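Long-range contacts in cation antiporter (Dietzia sp. DQ12-45-1b, PDB 7D3U), which is the E subunit of the Mrp complex, a bacterial membrane antiporter of sodium ions and protons, and probably contributes to its cation transport: residues S39-F44 with Y92-D97; G43-P48 with D98-L103; R52-V57 with E82-V87; T70-A75 with I86-M91. One frame throughout, in Å; residues are numbered along the deposited sequence.

Contact 1. Residues S39-F44 with Y92-D97; sequences SITPGF and YFPDPD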
loop_
_atom_site.group_PDB
_atom_site.type_symbol
_atom_site.label_atom_id
_atom_site.label_comp_id
_atom_site.label_asym_id
_atom_site.label_seq_id
_atom_site.Cartn_x
_atom_site.Cartn_y
_atom_site.Cartn_z
ATOM N N SER F 39 -4.433 40.634 51.046
ATOM C CA SER F 39 -4.220 39.889 52.275
ATOM C C SER F 39 -3.255 38.733 52.082
ATOM O O SER F 39 -2.921 38.049 53.052
ATOM C CB SER F 39 -5.555 39.364 52.815
ATOM O OG SER F 39 -5.355 38.597 53.988
ATOM N N ILE F 40 -2.811 38.497 50.853
ATOM C CA ILE F 40 -1.704 37.596 50.561
ATOM C C ILE F 40 -0.499 38.454 50.205
ATOM O O ILE F 40 -0.595 39.355 49.362
ATOM C CB ILE F 40 -2.052 36.610 49.432
ATOM C CG1 ILE F 40 -2.367 37.356 48.136
ATOM C CG2 ILE F 40 -3.232 35.739 49.828
ATOM C CD1 ILE F 40 -2.508 36.456 46.929
ATOM N N THR F 41 0.626 38.195 50.864
ATOM C CA THR F 41 1.838 38.996 50.709
ATOM C C THR F 41 3.008 38.065 50.431
ATOM O O THR F 41 3.867 37.847 51.292
ATOM C CB THR F 41 2.088 39.845 51.955
ATOM O OG1 THR F 41 1.749 39.083 53.122
ATOM C CG2 THR F 41 1.216 41.087 51.920
ATOM N N PRO F 42 3.066 37.490 49.231
ATOM C CA PRO F 42 4.097 36.488 48.947
ATOM C C PRO F 42 5.496 37.078 49.013
ATOM O O PRO F 42 5.721 38.249 48.701
ATOM C CB PRO F 42 3.758 36.020 47.528
ATOM C CG PRO F 42 2.944 37.113 46.948
ATOM C CD PRO F 42 2.175 37.705 48.081
ATOM N N GLY F 43 6.444 36.241 49.424
ATOM C CA GLY F 43 7.829 36.647 49.525
ATOM C C GLY F 43 8.780 35.472 49.479
ATOM O O GLY F 43 8.494 34.415 50.048
ATOM N N PHE F 44 9.908 35.639 48.800
ATOM C CA PHE F 44 10.917 34.597 48.710
ATOM C C PHE F 44 11.982 34.814 49.773
ATOM O O PHE F 44 12.279 35.947 50.157
ATOM C CB PHE F 44 11.558 34.580 47.323
ATOM C CG PHE F 44 10.585 34.333 46.210
ATOM C CD1 PHE F 44 9.828 35.368 45.692
ATOM C CD2 PHE F 44 10.427 33.068 45.679
ATOM C CE1 PHE F 44 8.934 35.146 44.669
ATOM C CE2 PHE F 44 9.533 32.842 44.656
ATOM C CZ PHE F 44 8.787 33.882 44.150
ATOM N N TYR F 92 1.164 35.398 52.881
ATOM C CA TYR F 92 0.786 36.134 54.093
ATOM C C TYR F 92 1.874 36.066 55.163
ATOM O O TYR F 92 1.645 35.680 56.311
ATOM C CB TYR F 92 -0.564 35.663 54.642
ATOM C CG TYR F 92 -0.791 34.169 54.689
ATOM C CD1 TYR F 92 -0.370 33.415 55.774
ATOM C CD2 TYR F 92 -1.454 33.519 53.658
ATOM C CE1 TYR F 92 -0.586 32.052 55.823
ATOM C CE2 TYR F 92 -1.677 32.159 53.698
ATOM C CZ TYR F 92 -1.241 31.430 54.782
ATOM O OH TYR F 92 -1.462 30.075 54.825
ATOM N N PHE F 93 3.081 36.458 54.766
ATOM C CA PHE F 93 4.211 36.645 55.674
ATOM C C PHE F 93 4.848 37.976 55.306
ATOM O O PHE F 93 5.835 38.021 54.561
ATOM C CB PHE F 93 5.210 35.492 55.577
ATOM C CG PHE F 93 4.808 34.274 56.360
ATOM C CD1 PHE F 93 4.684 34.331 57.736
ATOM C CD2 PHE F 93 4.564 33.073 55.719
ATOM C CE1 PHE F 93 4.319 33.212 58.459
ATOM C CE2 PHE F 93 4.199 31.951 56.436
ATOM C CZ PHE F 93 4.076 32.021 57.807
ATOM N N PRO F 94 4.305 39.086 55.812
ATOM C CA PRO F 94 4.727 40.408 55.322
ATOM C C PRO F 94 6.127 40.813 55.740
ATOM O O PRO F 94 6.610 41.851 55.271
ATOM C CB PRO F 94 3.681 41.350 55.925
ATOM C CG PRO F 94 3.253 40.662 57.175
ATOM C CD PRO F 94 3.294 39.187 56.878
ATOM N N ASP F 95 6.792 40.046 56.601
ATOM C CA ASP F 95 8.144 40.361 57.047
ATOM C C ASP F 95 8.980 39.094 56.936
ATOM O O ASP F 95 8.607 38.058 57.523
ATOM C CB ASP F 95 8.146 40.901 58.478
ATOM C CG ASP F 95 7.560 42.294 58.574
ATOM O OD1 ASP F 95 7.415 42.954 57.525
ATOM O OD2 ASP F 95 7.241 42.729 59.701
ATOM N N PRO F 96 10.096 39.117 56.203
ATOM C CA PRO F 96 10.881 37.884 56.027
ATOM C C PRO F 96 11.349 37.267 57.331
ATOM O O PRO F 96 11.536 36.046 57.391
ATOM C CB PRO F 96 12.065 38.345 55.164
ATOM C CG PRO F 96 12.122 39.827 55.345
ATOM C CD PRO F 96 10.707 40.266 55.520
ATOM N N ASP F 97 11.536 38.067 58.381
ATOM C CA ASP F 97 11.951 37.507 59.663
ATOM C C ASP F 97 10.864 36.620 60.257
ATOM O O ASP F 97 11.165 35.606 60.891
ATOM C CB ASP F 97 12.330 38.625 60.631
ATOM C CG ASP F 97 13.306 39.610 60.025
ATOM O OD1 ASP F 97 14.251 39.164 59.343
ATOM O OD2 ASP F 97 13.131 40.828 60.233
#
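Two loops meet here: residues 39-42, which run into strand 43-48, and residues 92-95, which lead from strand 85-90 to helix 96-111. The contact is small, with 216 Å² buried. The backbones come closest at Thr41 and Tyr92, whose CA atoms are 4.6 Å apart.

Contacts of the threonine hydroxyl come first. The side chain of Thr41 sets out toward residues 92-97. OG1 sits between the backbone N and the carbonyl carbon (chi1 39°), and so it lies against the turn of chain at Tyr92 and Phe93. Thr41 OG1 is 3.3 Å from Tyr92 CA and 3.4 Å from Phe93 N. Pro94 touches the same hydroxyl loosely, Pro94 CD lying 4.1 Å from Thr41 OG1.

Backbone contacts are few. Thr41 N and Tyr92 N are 3.5 Å apart, and both are donors, so they cannot bond to each other. No clear hydrogen bond joins the two loops.

A carbon-to-carbonyl van der Waals contact is made at the root of the tyrosine. Tyr92 CB rests 3.7 Å from Ser39 O, while the ring turns off from residues 39-44 and touches Leu35. The side chain of Phe93 also leads off, toward Thr70.

In the fold, Gly43 pairs through its backbone with Gly90 and starts strand 43-48, outermost in this chain's own sheet. Subunit G closes over this corner: its Tyr105 OH is hydrogen-bonded to Phe93 O, and one of its strands extends the sheet in parallel at Gly43 and Phe44. Helix 96-111 begins just beyond Asp95.

Contact 2. Residues G43-P48 with D98-L103; sequences GFVRFP and DLTASL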
loop_
_atom_site.group_PDB
_atom_site.type_symbol
_atom_site.label_atom_id
_atom_site.label_comp_id
_atom_site.label_asym_id
_atom_site.label_seq_id
_atom_site.Cartn_x
_atom_site.Cartn_y
_atom_site.Cartn_z
ATOM N N GLY F 43 6.444 36.241 49.424
ATOM C CA GLY F 43 7.829 36.647 49.525
ATOM C C GLY F 43 8.780 35.472 49.479
ATOM O O GLY F 43 8.494 34.415 50.048
ATOM N N PHE F 44 9.908 35.639 48.800
ATOM C CA PHE F 44 10.917 34.597 48.710
ATOM C C PHE F 44 11.982 34.814 49.773
ATOM O O PHE F 44 12.279 35.947 50.157
ATOM C CB PHE F 44 11.558 34.580 47.323
ATOM C CG PHE F 44 10.585 34.333 46.210
ATOM C CD1 PHE F 44 9.828 35.368 45.692
ATOM C CD2 PHE F 44 10.427 33.068 45.679
ATOM C CE1 PHE F 44 8.934 35.146 44.669
ATOM C CE2 PHE F 44 9.533 32.842 44.656
ATOM C CZ PHE F 44 8.787 33.882 44.150
ATOM N N VAL F 45 12.564 33.715 50.242
ATOM C CA VAL F 45 13.521 33.765 51.342
ATOM C C VAL F 45 14.548 32.661 51.145
ATOM O O VAL F 45 14.193 31.510 50.877
ATOM C CB VAL F 45 12.817 33.618 52.708
ATOM C CG1 VAL F 45 13.833 33.548 53.834
ATOM C CG2 VAL F 45 11.856 34.768 52.936
ATOM N N ARG F 46 15.823 33.015 51.267
ATOM C CA ARG F 46 16.893 32.030 51.334
ATOM C C ARG F 46 17.056 31.610 52.788
ATOM O O ARG F 46 17.269 32.457 53.663
ATOM C CB ARG F 46 18.198 32.598 50.782
ATOM C CG ARG F 46 18.083 33.114 49.366
ATOM C CD ARG F 46 19.400 33.669 48.862
ATOM N NE ARG F 46 20.400 32.621 48.691
ATOM C CZ ARG F 46 21.360 32.654 47.775
ATOM N NH1 ARG F 46 22.230 31.657 47.689
ATOM N NH2 ARG F 46 21.448 33.680 46.941
ATOM N N PHE F 47 16.953 30.310 53.045
ATOM C CA PHE F 47 16.927 29.788 54.403
ATOM C C PHE F 47 18.046 28.772 54.586
ATOM O O PHE F 47 18.064 27.749 53.880
ATOM C CB PHE F 47 15.568 29.149 54.696
ATOM C CG PHE F 47 15.448 28.577 56.075
ATOM C CD1 PHE F 47 15.887 29.290 57.175
ATOM C CD2 PHE F 47 14.889 27.330 56.274
ATOM C CE1 PHE F 47 15.773 28.767 58.447
ATOM C CE2 PHE F 47 14.774 26.802 57.541
ATOM C CZ PHE F 47 15.216 27.521 58.629
ATOM N N PRO F 48 19.001 29.008 55.484
ATOM C CA PRO F 48 19.975 27.959 55.815
ATOM C C PRO F 48 19.296 26.850 56.604
ATOM O O PRO F 48 18.638 27.103 57.615
ATOM C CB PRO F 48 21.026 28.697 56.654
ATOM C CG PRO F 48 20.792 30.157 56.380
ATOM C CD PRO F 48 19.326 30.284 56.139
ATOM N N ASP F 98 9.594 36.979 60.055
ATOM C CA ASP F 98 8.507 36.115 60.504
ATOM C C ASP F 98 8.533 34.779 59.771
ATOM O O ASP F 98 8.358 33.716 60.385
ATOM C CB ASP F 98 7.164 36.811 60.296
ATOM C CG ASP F 98 6.986 38.012 61.196
ATOM O OD1 ASP F 98 7.583 38.022 62.294
ATOM O OD2 ASP F 98 6.258 38.947 60.808
ATOM N N LEU F 99 8.750 34.819 58.456
ATOM C CA LEU F 99 8.841 33.592 57.673
ATOM C C LEU F 99 9.994 32.721 58.154
ATOM O O LEU F 99 9.832 31.512 58.348
ATOM C CB LEU F 99 8.999 33.938 56.191
ATOM C CG LEU F 99 9.063 32.777 55.202
ATOM C CD1 LEU F 99 7.939 31.801 55.470
ATOM C CD2 LEU F 99 8.998 33.289 53.775
ATOM N N THR F 100 11.169 33.323 58.362
ATOM C CA THR F 100 12.310 32.549 58.835
ATOM C C THR F 100 12.091 32.016 60.244
ATOM O O THR F 100 12.559 30.920 60.560
ATOM C CB THR F 100 13.588 33.383 58.788
ATOM O OG1 THR F 100 13.493 34.458 59.732
ATOM C CG2 THR F 100 13.831 33.927 57.391
ATOM N N ALA F 101 11.381 32.753 61.098
ATOM C CA ALA F 101 11.093 32.243 62.433
ATOM C C ALA F 101 10.169 31.033 62.371
ATOM O O ALA F 101 10.393 30.036 63.069
ATOM C CB ALA F 101 10.485 33.345 63.300
ATOM N N SER F 102 9.128 31.101 61.537
ATOM C CA SER F 102 8.244 29.948 61.379
ATOM C C SER F 102 8.996 28.754 60.801
ATOM O O SER F 102 8.797 27.611 61.237
ATOM C CB SER F 102 7.053 30.312 60.494
ATOM O OG SER F 102 6.206 29.194 60.291
ATOM N N LEU F 103 9.875 28.998 59.826
ATOM C CA LEU F 103 10.645 27.906 59.242
ATOM C C LEU F 103 11.615 27.309 60.252
ATOM O O LEU F 103 11.842 26.098 60.255
ATOM C CB LEU F 103 11.395 28.389 58.005
ATOM C CG LEU F 103 10.524 28.892 56.859
ATOM C CD1 LEU F 103 11.374 29.142 55.634
ATOM C CD2 LEU F 103 9.402 27.915 56.561
#
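Strand 43-48 lies over helix 98-103; the axes of the two short segments approach to 9.6 Å and cross at -48°. This is one part of a two-layer alpha/beta sandwich, in which helices 54-66 and 96-111 pack on the same face of a three-stranded antiparallel sheet. The contact is buried and joined by side chains, with no hydrogen bond across it.

Alternate strand residues, Val45 and Phe47, point at the helix. Leu99 and Leu103, one turn apart, answer from the helix side.

Phe47 has CG anti to its backbone N (chi1 180°), which swings the ring out over the helix. Leu103 CB lies over one face of the ring, offset toward the rim, in a CH-pi contact 4.0 Å from the centroid. Leu103 CD1 touches the same ring near CG and CD2. An alanine at Phe47 would remove this ring and would probably leave Leu103 less well packed against the strand.

Val45 works with both its branches. CG2 meets Leu99 CD2 at 3.3 Å, the two side chains sliding past each other in opposite directions. Leu99 CD2 also reaches Gly43 O, at 3.9 Å. Tyr105 of subunit G packs on both Val45 and Leu99.

Thr100 turns its two branches to different uses. Its OG1 is hydrogen-bonded back to Asp97 O in the helix. Its methyl, CG2, crosses the other branch of Val45 at about a right angle, with Thr100 CG2 3.6 Å from Val45 CG1.

Contact 3. Residues R52-V57 with E82-V87; sequences RSELEV and EDWEIV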
loop_
_atom_site.group_PDB
_atom_site.type_symbol
_atom_site.label_atom_id
_atom_site.label_comp_id
_atom_site.label_asym_id
_atom_site.label_seq_id
_atom_site.Cartn_x
_atom_site.Cartn_y
_atom_site.Cartn_z
ATOM N N ARG F 52 22.252 17.871 57.362
ATOM C CA ARG F 52 23.498 17.314 56.850
ATOM C C ARG F 52 23.269 16.499 55.582
ATOM O O ARG F 52 23.829 16.805 54.525
ATOM C CB ARG F 52 24.160 16.452 57.926
ATOM C CG ARG F 52 25.036 17.226 58.895
ATOM C CD ARG F 52 25.612 16.305 59.956
ATOM N NE ARG F 52 24.594 15.862 60.903
ATOM C CZ ARG F 52 24.357 16.445 62.073
ATOM N NH1 ARG F 52 23.411 15.976 62.874
ATOM N NH2 ARG F 52 25.069 17.501 62.445
ATOM N N SER F 53 22.450 15.459 55.670
ATOM C CA SER F 53 22.291 14.525 54.569
ATOM C C SER F 53 21.136 14.937 53.662
ATOM O O SER F 53 20.398 15.885 53.935
ATOM C CB SER F 53 22.070 13.109 55.097
ATOM O OG SER F 53 20.937 13.056 55.943
ATOM N N GLU F 54 20.993 14.200 52.560
ATOM C CA GLU F 54 19.984 14.537 51.562
ATOM C C GLU F 54 18.574 14.308 52.086
ATOM O O GLU F 54 17.660 15.075 51.766
ATOM C CB GLU F 54 20.218 13.725 50.290
ATOM C CG GLU F 54 21.518 14.055 49.581
ATOM C CD GLU F 54 21.647 13.357 48.244
ATOM O OE1 GLU F 54 20.898 12.387 48.003
ATOM O OE2 GLU F 54 22.495 13.781 47.430
ATOM N N LEU F 55 18.373 13.258 52.885
ATOM C CA LEU F 55 17.030 12.917 53.349
ATOM C C LEU F 55 16.444 14.019 54.223
ATOM O O LEU F 55 15.277 14.401 54.061
ATOM C CB LEU F 55 17.066 11.592 54.110
ATOM C CG LEU F 55 15.904 11.299 55.057
ATOM C CD1 LEU F 55 14.633 11.029 54.275
ATOM C CD2 LEU F 55 16.237 10.127 55.963
ATOM N N GLU F 56 17.242 14.540 55.157
ATOM C CA GLU F 56 16.738 15.548 56.080
ATOM C C GLU F 56 16.256 16.787 55.339
ATOM O O GLU F 56 15.160 17.290 55.609
ATOM C CB GLU F 56 17.820 15.914 57.093
ATOM C CG GLU F 56 18.417 14.715 57.808
ATOM C CD GLU F 56 19.247 15.104 59.016
ATOM O OE1 GLU F 56 19.027 16.202 59.567
ATOM O OE2 GLU F 56 20.120 14.309 59.415
ATOM N N VAL F 57 17.041 17.274 54.377
ATOM C CA VAL F 57 16.691 18.527 53.719
ATOM C C VAL F 57 15.489 18.342 52.800
ATOM O O VAL F 57 14.621 19.218 52.717
ATOM C CB VAL F 57 17.905 19.106 52.968
ATOM C CG1 VAL F 57 18.527 18.067 52.065
ATOM C CG2 VAL F 57 17.500 20.332 52.172
ATOM N N GLU F 82 28.454 20.947 53.068
ATOM C CA GLU F 82 27.376 20.847 54.044
ATOM C C GLU F 82 26.612 22.166 54.080
ATOM O O GLU F 82 26.791 23.035 53.221
ATOM C CB GLU F 82 27.921 20.501 55.431
ATOM C CG GLU F 82 28.503 19.100 55.537
ATOM C CD GLU F 82 29.097 18.820 56.905
ATOM O OE1 GLU F 82 29.227 19.771 57.704
ATOM O OE2 GLU F 82 29.437 17.650 57.179
ATOM N N ASP F 83 25.752 22.330 55.084
ATOM C CA ASP F 83 25.008 23.585 55.282
ATOM C C ASP F 83 23.721 23.827 54.475
ATOM O O ASP F 83 23.089 24.873 54.621
ATOM C CB ASP F 83 25.949 24.781 55.102
ATOM C CG ASP F 83 26.615 25.198 56.398
ATOM O OD1 ASP F 83 26.318 24.586 57.445
ATOM O OD2 ASP F 83 27.437 26.140 56.371
ATOM N N TRP F 84 23.334 22.875 53.637
ATOM C CA TRP F 84 22.130 23.002 52.827
ATOM C C TRP F 84 21.353 24.303 52.989
ATOM O O TRP F 84 21.039 24.727 54.104
ATOM C CB TRP F 84 21.158 21.824 52.828
ATOM C CG TRP F 84 21.691 20.594 52.179
ATOM C CD1 TRP F 84 22.456 19.629 52.758
ATOM C CD2 TRP F 84 21.497 20.193 50.820
ATOM N NE1 TRP F 84 22.751 18.647 51.844
ATOM C CE2 TRP F 84 22.172 18.972 50.645
ATOM C CE3 TRP F 84 20.817 20.747 49.734
ATOM C CZ2 TRP F 84 22.188 18.297 49.429
ATOM C CZ3 TRP F 84 20.833 20.078 48.530
ATOM C CH2 TRP F 84 21.515 18.865 48.386
ATOM N N GLU F 85 21.048 24.935 51.862
ATOM C CA GLU F 85 20.183 26.103 51.809
ATOM C C GLU F 85 18.959 25.784 50.965
ATOM O O GLU F 85 19.033 25.011 50.008
ATOM C CB GLU F 85 20.912 27.311 51.215
ATOM C CG GLU F 85 21.548 28.231 52.236
ATOM C CD GLU F 85 21.853 29.600 51.663
ATOM O OE1 GLU F 85 21.466 29.858 50.505
ATOM O OE2 GLU F 85 22.477 30.419 52.370
ATOM N N ILE F 86 17.826 26.377 51.328
ATOM C CA ILE F 86 16.604 26.208 50.557
ATOM C C ILE F 86 16.060 27.580 50.186
ATOM O O ILE F 86 16.418 28.601 50.774
ATOM C CB ILE F 86 15.539 25.386 51.310
ATOM C CG1 ILE F 86 15.242 26.006 52.672
ATOM C CG2 ILE F 86 15.992 23.947 51.466
ATOM C CD1 ILE F 86 14.353 25.149 53.537
ATOM N N VAL F 87 15.190 27.589 49.182
ATOM C CA VAL F 87 14.519 28.798 48.724
ATOM C C VAL F 87 13.035 28.606 48.986
ATOM O O VAL F 87 12.371 27.827 48.290
ATOM C CB VAL F 87 14.786 29.079 47.242
ATOM C CG1 VAL F 87 13.997 30.292 46.788
ATOM C CG2 VAL F 87 16.269 29.283 47.009
#
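Trp84 fills the corner between the start of helix 54-66 and the start of strand 85-90. Its CG stands beside the backbone N and anti to the carbonyl carbon (chi1 -67°). With chi2 at 86° the indole is turned nearly at right angles to the CA-CB-CG plane, and one face is offered to the helix.

Val57 takes that face. Its CG1 is in the crowded position between N and the carbonyl carbon (chi1 51°). This sets CG1 over the centre of the five-membered ring, 3.9 Å from the centroid, in a CH-pi contact. The other branch, Val57 CG2, reaches on to Ile86 CG2 at 4.0 Å.

At the indole edge Arg52 O lies near the ring plane, 3.4 Å from Trp84 NE1. Glu54 CG approaches CZ2 obliquely. The carboxylate of Glu54 is held instead by a salt bridge to Arg792 of subunit A.

A serine at Trp84 would lose the aromatic face, and Val57 would probably be left without its main apolar partner among residues 82-87.

The joint thus rests mainly on apolar contact with the indole face, while the nearby charge of Glu54 serves the interface with subunit A.

Contact 4. Residues T70-A75 with I86-M91; sequences TLTLGA and IVVHGM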
loop_
_atom_site.group_PDB
_atom_site.type_symbol
_atom_site.label_atom_id
_atom_site.label_comp_id
_atom_site.label_asym_id
_atom_site.label_seq_id
_atom_site.Cartn_x
_atom_site.Cartn_y
_atom_site.Cartn_z
ATOM N N THR F 70 3.418 28.075 52.891
ATOM C CA THR F 70 4.769 28.171 52.362
ATOM C C THR F 70 4.921 27.212 51.191
ATOM O O THR F 70 3.995 26.480 50.831
ATOM C CB THR F 70 5.814 27.872 53.442
ATOM O OG1 THR F 70 5.504 26.627 54.077
ATOM C CG2 THR F 70 5.843 28.975 54.485
ATOM N N LEU F 71 6.111 27.225 50.595
ATOM C CA LEU F 71 6.473 26.355 49.486
ATOM C C LEU F 71 7.969 26.472 49.259
ATOM O O LEU F 71 8.510 27.579 49.268
ATOM C CB LEU F 71 5.711 26.728 48.210
ATOM C CG LEU F 71 6.349 26.345 46.875
ATOM C CD1 LEU F 71 6.280 24.847 46.650
ATOM C CD2 LEU F 71 5.671 27.090 45.743
ATOM N N THR F 72 8.629 25.338 49.055
ATOM C CA THR F 72 10.070 25.299 48.843
ATOM C C THR F 72 10.354 25.179 47.353
ATOM O O THR F 72 10.011 24.170 46.732
ATOM C CB THR F 72 10.709 24.134 49.592
ATOM O OG1 THR F 72 10.429 24.252 50.990
ATOM C CG2 THR F 72 12.208 24.142 49.381
ATOM N N LEU F 73 10.987 26.203 46.786
ATOM C CA LEU F 73 11.257 26.198 45.354
ATOM C C LEU F 73 12.397 25.249 45.008
ATOM O O LEU F 73 12.255 24.394 44.128
ATOM C CB LEU F 73 11.564 27.615 44.874
ATOM C CG LEU F 73 10.384 28.370 44.262
ATOM C CD1 LEU F 73 9.266 28.518 45.269
ATOM C CD2 LEU F 73 10.824 29.727 43.770
ATOM N N GLY F 74 13.531 25.380 45.688
ATOM C CA GLY F 74 14.658 24.517 45.399
ATOM C C GLY F 74 15.647 24.520 46.542
ATOM O O GLY F 74 15.466 25.199 47.553
ATOM N N ALA F 75 16.707 23.735 46.365
ATOM C CA ALA F 75 17.735 23.587 47.381
ATOM C C ALA F 75 19.108 23.614 46.729
ATOM O O ALA F 75 19.290 23.146 45.602
ATOM C CB ALA F 75 17.562 22.287 48.173
ATOM N N ILE F 86 17.826 26.377 51.328
ATOM C CA ILE F 86 16.604 26.208 50.557
ATOM C C ILE F 86 16.060 27.580 50.186
ATOM O O ILE F 86 16.418 28.601 50.774
ATOM C CB ILE F 86 15.539 25.386 51.310
ATOM C CG1 ILE F 86 15.242 26.006 52.672
ATOM C CG2 ILE F 86 15.992 23.947 51.466
ATOM C CD1 ILE F 86 14.353 25.149 53.537
ATOM N N VAL F 87 15.190 27.589 49.182
ATOM C CA VAL F 87 14.519 28.798 48.724
ATOM C C VAL F 87 13.035 28.606 48.986
ATOM O O VAL F 87 12.371 27.827 48.290
ATOM C CB VAL F 87 14.786 29.079 47.242
ATOM C CG1 VAL F 87 13.997 30.292 46.788
ATOM C CG2 VAL F 87 16.269 29.283 47.009
ATOM N N VAL F 88 12.511 29.309 49.984
ATOM C CA VAL F 88 11.140 29.133 50.442
ATOM C C VAL F 88 10.318 30.340 50.021
ATOM O O VAL F 88 10.733 31.486 50.224
ATOM C CB VAL F 88 11.082 28.935 51.964
ATOM C CG1 VAL F 88 9.668 28.626 52.398
ATOM C CG2 VAL F 88 12.018 27.820 52.374
ATOM N N HIS F 89 9.152 30.080 49.442
ATOM C CA HIS F 89 8.193 31.111 49.080
ATOM C C HIS F 89 7.047 31.070 50.078
ATOM O O HIS F 89 6.521 29.992 50.372
ATOM C CB HIS F 89 7.679 30.891 47.657
ATOM C CG HIS F 89 6.539 31.780 47.281
ATOM N ND1 HIS F 89 5.226 31.460 47.547
ATOM C CD2 HIS F 89 6.513 32.974 46.644
ATOM C CE1 HIS F 89 4.441 32.422 47.097
ATOM N NE2 HIS F 89 5.198 33.351 46.543
ATOM N N GLY F 90 6.663 32.224 50.593
ATOM C CA GLY F 90 5.680 32.289 51.663
ATOM C C GLY F 90 4.571 33.276 51.382
ATOM O O GLY F 90 4.819 34.410 50.979
ATOM N N MET F 91 3.339 32.827 51.600
ATOM C CA MET F 91 2.172 33.689 51.504
ATOM C C MET F 91 1.803 34.229 52.879
ATOM O O MET F 91 2.067 33.597 53.904
ATOM C CB MET F 91 0.985 32.933 50.908
ATOM C CG MET F 91 1.354 31.987 49.785
ATOM S SD MET F 91 0.166 30.643 49.606
ATOM C CE MET F 91 -1.364 31.489 49.991
#
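Strands 70-76 and 85-90 form an antiparallel beta hairpin, and this contact is its body. It has no solvent side: all the residues in touch are buried. The contrast is between firm and slack pairing.

The firm part sets Leu71 to Leu73 against Val87 to His89. His89 N bonds to Leu71 O at 2.6 Å, nearly along the C=O axis. Val87 O accepts from Leu73 N at 2.6 Å. Val87 N donates to Gly74 O at 2.9 Å, so two residues face one, a beta bulge. Leu73 breaks the extended run there (phi/psi -75°/-52°). Its side chain crosses His89 obliquely, with Leu73 CD1 3.7 Å from His89 CB.

The slack part is the Thr70 end. The return bond, Leu71 N to His89 O, is weak and bent, at 116°. Opposite Thr70 is Gly90, with no side chain, and Thr70 CB packs on Val88 CG1 at 4.1 Å. Thr70 OG1 turns to Ile64 O in helix 54-66.

Thr72, Ile86 and Val88 face helix 54-66, whereas Leu71, Val87 and His89 lie on the other face, against subunits G and A. Leu73 packs on Leu781 of subunit A. Backbone bonds set the register, and the two faces pack on different neighbours.

In the fold
Contacts 2 and 4 are the buried core, with centres about 8 Å apart. Contacts 1 and 3 are partly buried, with centres about 23 Å apart. Contact 4 is the only one held by clear hydrogen bonds between its segments. Strand 85-90 then passes the pairing on to strand 43-48, probably through bonds such as Val45 N to Val88 O, 2.9 Å. Contacts 1 and 2 share Gly43 and Phe44 and hold strand 43-48 to the region of helix 96-111, first by loop and then by apolar packing. Contact 3 ties helix 54-66 to the central strand and meets contact 4 where Trp84 packs on Ala75. At contact 3 a charged side chain, Glu54, reaches subunit A.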